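Local coordinates for protein alpha-1,2-Mannosidase (Trichoderma reesei, PDB 1HCU) that probably trims alpha-1,2-linked mannose residues from N-linked high-mannose glycans as a calcium-dependent glycosyl hydrolase of family 47, at residues A[168-180]-A[222-234]. Sequence-based numbering, arbitrary orientation.
Sequences SGASSNNVAEIGS and IGTFVSTSNGTFQ. With NAG (2-acetamido-2-deoxy-beta-D-glucopyranose), chain E.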
loop_
_atom_site.group_PDB
_atom_site.type_symbol
_atom_site.label_atom_id
_atom_site.label_comp_id
_atom_site.label_asym_id
_atom_site.label_seq_id
_atom_site.Cartn_x
_atom_site.Cartn_y
_atom_site.Cartn_z
ATOM N N SER A 168 -16.171 -6.438 -17.284
ATOM C CA SER A 168 -16.709 -5.145 -17.691
ATOM C C SER A 168 -16.501 -4.988 -19.205
ATOM O O SER A 168 -17.252 -4.284 -19.878
ATOM C CB SER A 168 -16.004 -4.004 -16.955
ATOM O OG SER A 168 -14.735 -3.746 -17.527
ATOM N N GLY A 169 -15.475 -5.648 -19.733
ATOM C CA GLY A 169 -15.198 -5.562 -21.155
ATOM C C GLY A 169 -14.243 -4.439 -21.526
ATOM O O GLY A 169 -14.167 -4.046 -22.690
ATOM N N ALA A 170 -13.515 -3.909 -20.547
ATOM C CA ALA A 170 -12.566 -2.831 -20.827
ATOM C C ALA A 170 -11.558 -3.334 -21.851
ATOM O O ALA A 170 -11.321 -4.540 -21.955
ATOM C CB ALA A 170 -11.851 -2.407 -19.548
ATOM N N SER A 171 -10.963 -2.412 -22.599
ATOM C CA SER A 171 -9.984 -2.776 -23.619
ATOM C C SER A 171 -8.533 -2.620 -23.156
ATOM O O SER A 171 -7.606 -2.978 -23.885
ATOM C CB SER A 171 -10.212 -1.941 -24.877
ATOM O OG SER A 171 -10.128 -0.562 -24.580
ATOM N N SER A 172 -8.341 -2.085 -21.952
ATOM C CA SER A 172 -7.001 -1.902 -21.396
ATOM C C SER A 172 -7.061 -1.720 -19.887
ATOM O O SER A 172 -8.126 -1.479 -19.323
ATOM C CB SER A 172 -6.306 -0.685 -22.015
ATOM O OG SER A 172 -6.890 0.518 -21.555
ATOM N N ASN A 173 -5.901 -1.819 -19.246
ATOM C CA ASN A 173 -5.783 -1.686 -17.802
ATOM C C ASN A 173 -4.398 -1.079 -17.537
ATOM O O ASN A 173 -3.570 -0.997 -18.461
ATOM C CB ASN A 173 -5.893 -3.086 -17.178
ATOM C CG ASN A 173 -6.273 -3.060 -15.699
ATOM O OD1 ASN A 173 -6.373 -2.000 -15.074
ATOM N ND2 ASN A 173 -6.483 -4.242 -15.136
ATOM N N ASN A 174 -4.147 -0.642 -16.299
ATOM C CA ASN A 174 -2.842 -0.080 -15.947
ATOM C C ASN A 174 -1.978 -1.149 -15.276
ATOM O O ASN A 174 -2.501 -2.115 -14.717
ATOM C CB ASN A 174 -2.974 1.166 -15.036
ATOM C CG ASN A 174 -3.728 0.895 -13.733
ATOM O OD1 ASN A 174 -4.950 1.062 -13.658
ATOM N ND2 ASN A 174 -3.001 0.485 -12.705
ATOM N N VAL A 175 -0.660 -0.972 -15.344
ATOM C CA VAL A 175 0.279 -1.930 -14.777
ATOM C C VAL A 175 0.132 -2.136 -13.276
ATOM O O VAL A 175 0.323 -3.246 -12.783
ATOM C CB VAL A 175 1.759 -1.549 -15.105
ATOM C CG1 VAL A 175 1.964 -1.552 -16.613
ATOM C CG2 VAL A 175 2.115 -0.191 -14.517
ATOM N N ALA A 176 -0.210 -1.091 -12.531
ATOM C CA ALA A 176 -0.374 -1.283 -11.096
ATOM C C ALA A 176 -1.500 -2.281 -10.811
ATOM O O ALA A 176 -1.314 -3.219 -10.043
ATOM C CB ALA A 176 -0.653 0.045 -10.398
ATOM N N GLU A 177 -2.659 -2.097 -11.436
ATOM C CA GLU A 177 -3.793 -2.988 -11.185
ATOM C C GLU A 177 -3.614 -4.395 -11.758
ATOM O O GLU A 177 -4.168 -5.361 -11.239
ATOM C CB GLU A 177 -5.086 -2.342 -11.703
ATOM C CG GLU A 177 -5.286 -0.940 -11.118
ATOM C CD GLU A 177 -6.694 -0.397 -11.273
ATOM O OE1 GLU A 177 -6.840 0.840 -11.337
ATOM O OE2 GLU A 177 -7.654 -1.197 -11.315
ATOM N N ILE A 178 -2.825 -4.503 -12.820
ATOM C CA ILE A 178 -2.544 -5.787 -13.437
ATOM C C ILE A 178 -1.468 -6.513 -12.633
ATOM O O ILE A 178 -1.559 -7.716 -12.395
ATOM C CB ILE A 178 -1.993 -5.616 -14.861
ATOM C CG1 ILE A 178 -3.063 -5.024 -15.780
ATOM C CG2 ILE A 178 -1.490 -6.957 -15.380
ATOM C CD1 ILE A 178 -2.544 -4.669 -17.160
ATOM N N GLY A 179 -0.451 -5.761 -12.215
ATOM C CA GLY A 179 0.661 -6.336 -11.477
ATOM C C GLY A 179 0.574 -6.394 -9.964
ATOM O O GLY A 179 1.582 -6.632 -9.300
ATOM N N SER A 180 -0.614 -6.187 -9.409
ATOM C CA SER A 180 -0.776 -6.238 -7.965
ATOM C C SER A 180 -1.738 -7.346 -7.562
ATOM O O SER A 180 -2.412 -7.241 -6.539
ATOM C CB SER A 180 -1.285 -4.898 -7.435
ATOM O OG SER A 180 -0.314 -3.880 -7.598
ATOM N N ILE A 222 8.712 0.489 -17.642
ATOM C CA ILE A 222 7.649 0.222 -18.604
ATOM C C ILE A 222 6.557 1.277 -18.681
ATOM O O ILE A 222 6.537 2.234 -17.907
ATOM C CB ILE A 222 6.984 -1.152 -18.291
ATOM C CG1 ILE A 222 6.329 -1.133 -16.898
ATOM C CG2 ILE A 222 8.049 -2.247 -18.322
ATOM C CD1 ILE A 222 5.496 -2.381 -16.569
ATOM N N GLY A 223 5.641 1.082 -19.626
ATOM C CA GLY A 223 4.528 2.002 -19.813
ATOM C C GLY A 223 3.463 1.777 -18.752
ATOM O O GLY A 223 3.592 0.877 -17.926
ATOM N N THR A 224 2.400 2.577 -18.791
ATOM C CA THR A 224 1.328 2.506 -17.808
ATOM C C THR A 224 0.105 1.668 -18.196
ATOM O O THR A 224 -0.442 0.944 -17.366
ATOM C CB THR A 224 0.843 3.933 -17.443
ATOM O OG1 THR A 224 1.943 4.704 -16.948
ATOM C CG2 THR A 224 -0.243 3.885 -16.377
ATOM N N PHE A 225 -0.327 1.770 -19.448
ATOM C CA PHE A 225 -1.510 1.033 -19.894
ATOM C C PHE A 225 -1.231 -0.113 -20.856
ATOM O O PHE A 225 -0.469 0.027 -21.814
ATOM C CB PHE A 225 -2.512 2.006 -20.509
ATOM C CG PHE A 225 -2.809 3.191 -19.628
ATOM C CD1 PHE A 225 -2.262 4.443 -19.911
ATOM C CD2 PHE A 225 -3.627 3.052 -18.509
ATOM C CE1 PHE A 225 -2.527 5.539 -19.096
ATOM C CE2 PHE A 225 -3.898 4.142 -17.684
ATOM C CZ PHE A 225 -3.348 5.388 -17.979
ATOM N N VAL A 226 -1.864 -1.249 -20.571
ATOM C CA VAL A 226 -1.710 -2.466 -21.360
ATOM C C VAL A 226 -3.044 -2.931 -21.949
ATOM O O VAL A 226 -4.065 -2.974 -21.265
ATOM C CB VAL A 226 -1.112 -3.608 -20.502
ATOM C CG1 VAL A 226 -0.998 -4.883 -21.331
ATOM C CG2 VAL A 226 0.242 -3.208 -19.984
ATOM N N SER A 227 -3.010 -3.268 -23.233
ATOM C CA SER A 227 -4.176 -3.731 -23.977
ATOM C C SER A 227 -4.670 -5.080 -23.451
ATOM O O SER A 227 -3.873 -5.999 -23.245
ATOM C CB SER A 227 -3.796 -3.860 -25.456
ATOM O OG SER A 227 -4.786 -4.559 -26.184
ATOM N N THR A 228 -5.977 -5.205 -23.238
ATOM C CA THR A 228 -6.530 -6.461 -22.746
ATOM C C THR A 228 -6.704 -7.482 -23.873
ATOM O O THR A 228 -6.768 -8.686 -23.621
ATOM C CB THR A 228 -7.888 -6.247 -22.048
ATOM O OG1 THR A 228 -8.828 -5.690 -22.975
ATOM C CG2 THR A 228 -7.723 -5.299 -20.865
ATOM N N SER A 229 -6.763 -6.998 -25.112
ATOM C CA SER A 229 -6.917 -7.872 -26.270
ATOM C C SER A 229 -5.610 -8.538 -26.704
ATOM O O SER A 229 -5.624 -9.689 -27.125
ATOM C CB SER A 229 -7.524 -7.101 -27.457
ATOM O OG SER A 229 -6.670 -6.067 -27.918
ATOM N N ASN A 230 -4.484 -7.832 -26.613
ATOM C CA ASN A 230 -3.209 -8.436 -27.024
ATOM C C ASN A 230 -2.034 -8.222 -26.070
ATOM O O ASN A 230 -0.895 -8.576 -26.389
ATOM C CB ASN A 230 -2.817 -7.958 -28.425
ATOM C CG ASN A 230 -2.801 -6.455 -28.543
ATOM O OD1 ASN A 230 -2.278 -5.759 -27.673
ATOM N ND2 ASN A 230 -3.368 -5.950 -29.633
ATOM N N GLY A 231 -2.316 -7.639 -24.909
ATOM C CA GLY A 231 -1.290 -7.403 -23.912
ATOM C C GLY A 231 -0.096 -6.567 -24.332
ATOM O O GLY A 231 0.999 -6.749 -23.812
ATOM N N THR A 232 -0.285 -5.643 -25.263
ATOM C CA THR A 232 0.831 -4.810 -25.700
ATOM C C THR A 232 0.741 -3.421 -25.090
ATOM O O THR A 232 -0.349 -2.936 -24.800
ATOM C CB THR A 232 0.855 -4.674 -27.235
ATOM O OG1 THR A 232 -0.298 -3.942 -27.666
ATOM C CG2 THR A 232 0.852 -6.052 -27.891
ATOM N N PHE A 233 1.886 -2.782 -24.878
ATOM C CA PHE A 233 1.889 -1.435 -24.308
ATOM C C PHE A 233 1.612 -0.409 -25.390
ATOM O O PHE A 233 1.946 -0.612 -26.556
ATOM C CB PHE A 233 3.231 -1.115 -23.648
ATOM C CG PHE A 233 3.491 -1.892 -22.392
ATOM C CD1 PHE A 233 3.751 -3.256 -22.444
ATOM C CD2 PHE A 233 3.472 -1.258 -21.155
ATOM C CE1 PHE A 233 3.990 -3.982 -21.284
ATOM C CE2 PHE A 233 3.711 -1.975 -19.984
ATOM C CZ PHE A 233 3.971 -3.341 -20.047
ATOM N N GLN A 234 1.011 0.705 -24.988
ATOM C CA GLN A 234 0.669 1.776 -25.916
ATOM C C GLN A 234 1.276 3.124 -25.528
ATOM O O GLN A 234 0.996 4.144 -26.168
ATOM C CB GLN A 234 -0.840 1.919 -25.972
ATOM C CG GLN A 234 -1.448 1.955 -24.598
ATOM C CD GLN A 234 -2.823 2.537 -24.615
ATOM O OE1 GLN A 234 -3.707 2.054 -25.331
ATOM N NE2 GLN A 234 -3.025 3.592 -23.830
HETATM C C1 NAG E . -3.506 -4.514 -29.779
HETATM C C2 NAG E . -3.197 -4.086 -31.218
HETATM C C3 NAG E . -3.373 -2.567 -31.350
HETATM C C4 NAG E . -4.736 -2.111 -30.817
HETATM C C5 NAG E . -4.951 -2.657 -29.399
HETATM C C6 NAG E . -6.323 -2.331 -28.852
HETATM C C7 NAG E . -1.548 -5.360 -32.439
HETATM C C8 NAG E . -0.533 -4.997 -33.510
HETATM N N2 NAG E . -1.821 -4.436 -31.525
HETATM O O3 NAG E . -3.237 -2.186 -32.713
HETATM O O4 NAG E . -4.791 -0.688 -30.787
HETATM O O5 NAG E . -4.820 -4.090 -29.399
HETATM O O6 NAG E . -6.319 -2.307 -27.434
HETATM O O7 NAG E . -2.081 -6.471 -32.448
HETATM O O HOH W 1 -7.959 -3.999 -26.146
#
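N173 and V226 form the hydrogen-bonded pair at the middle of a two-stranded antiparallel sheet, strand 172-174 against strand 225-227. V226 N reaches N173 O at 2.7 Å, with the donor almost in line with the carbonyl bond (170° at O); N173 N returns a bond to V226 O. Beyond each end the pairing continues, from V175 N to T224 O and from T228 N to S171 O, the latter approaching from above the carbonyl plane.

The tight part is largely apolar. V175 CG1, set beside its own backbone N by chi1 -61°, is thereby turned among I222 CD1 at 3.6 Å, F233 CE2 at 3.8 Å and V226 CG2, and also lies 3.2 Å from G223 O. I178 CD1 meets V226 CB at 3.8 Å. V226 CG2 covers one face of the F233 ring, 3.6 Å above its plane.

The other end is polar and more open: S171 is exposed, S172, S229 and N230 partly so, and N230 ND2 carries an N-acetylglucosamine whose O6 bonds S227 OG. T228, buried between them, donates from OG1 to A170 O at 2.9 Å and packs CG2 on S172 N. A valine here would probably leave A170 O without its hydroxyl donor.

In the helix-rich (alpha/alpha)7 barrel of family 47, the two strands join the ends of a long, largely helical connection. N174, N-cap of helix 175-178, has its side chain about 7 Å from that of D245, a predicted active-site residue. I222 packs on F247 of helix 245-257, whereas E177 and S180 touch F99 of helix 98-117 and S168 rests on strand 158-160.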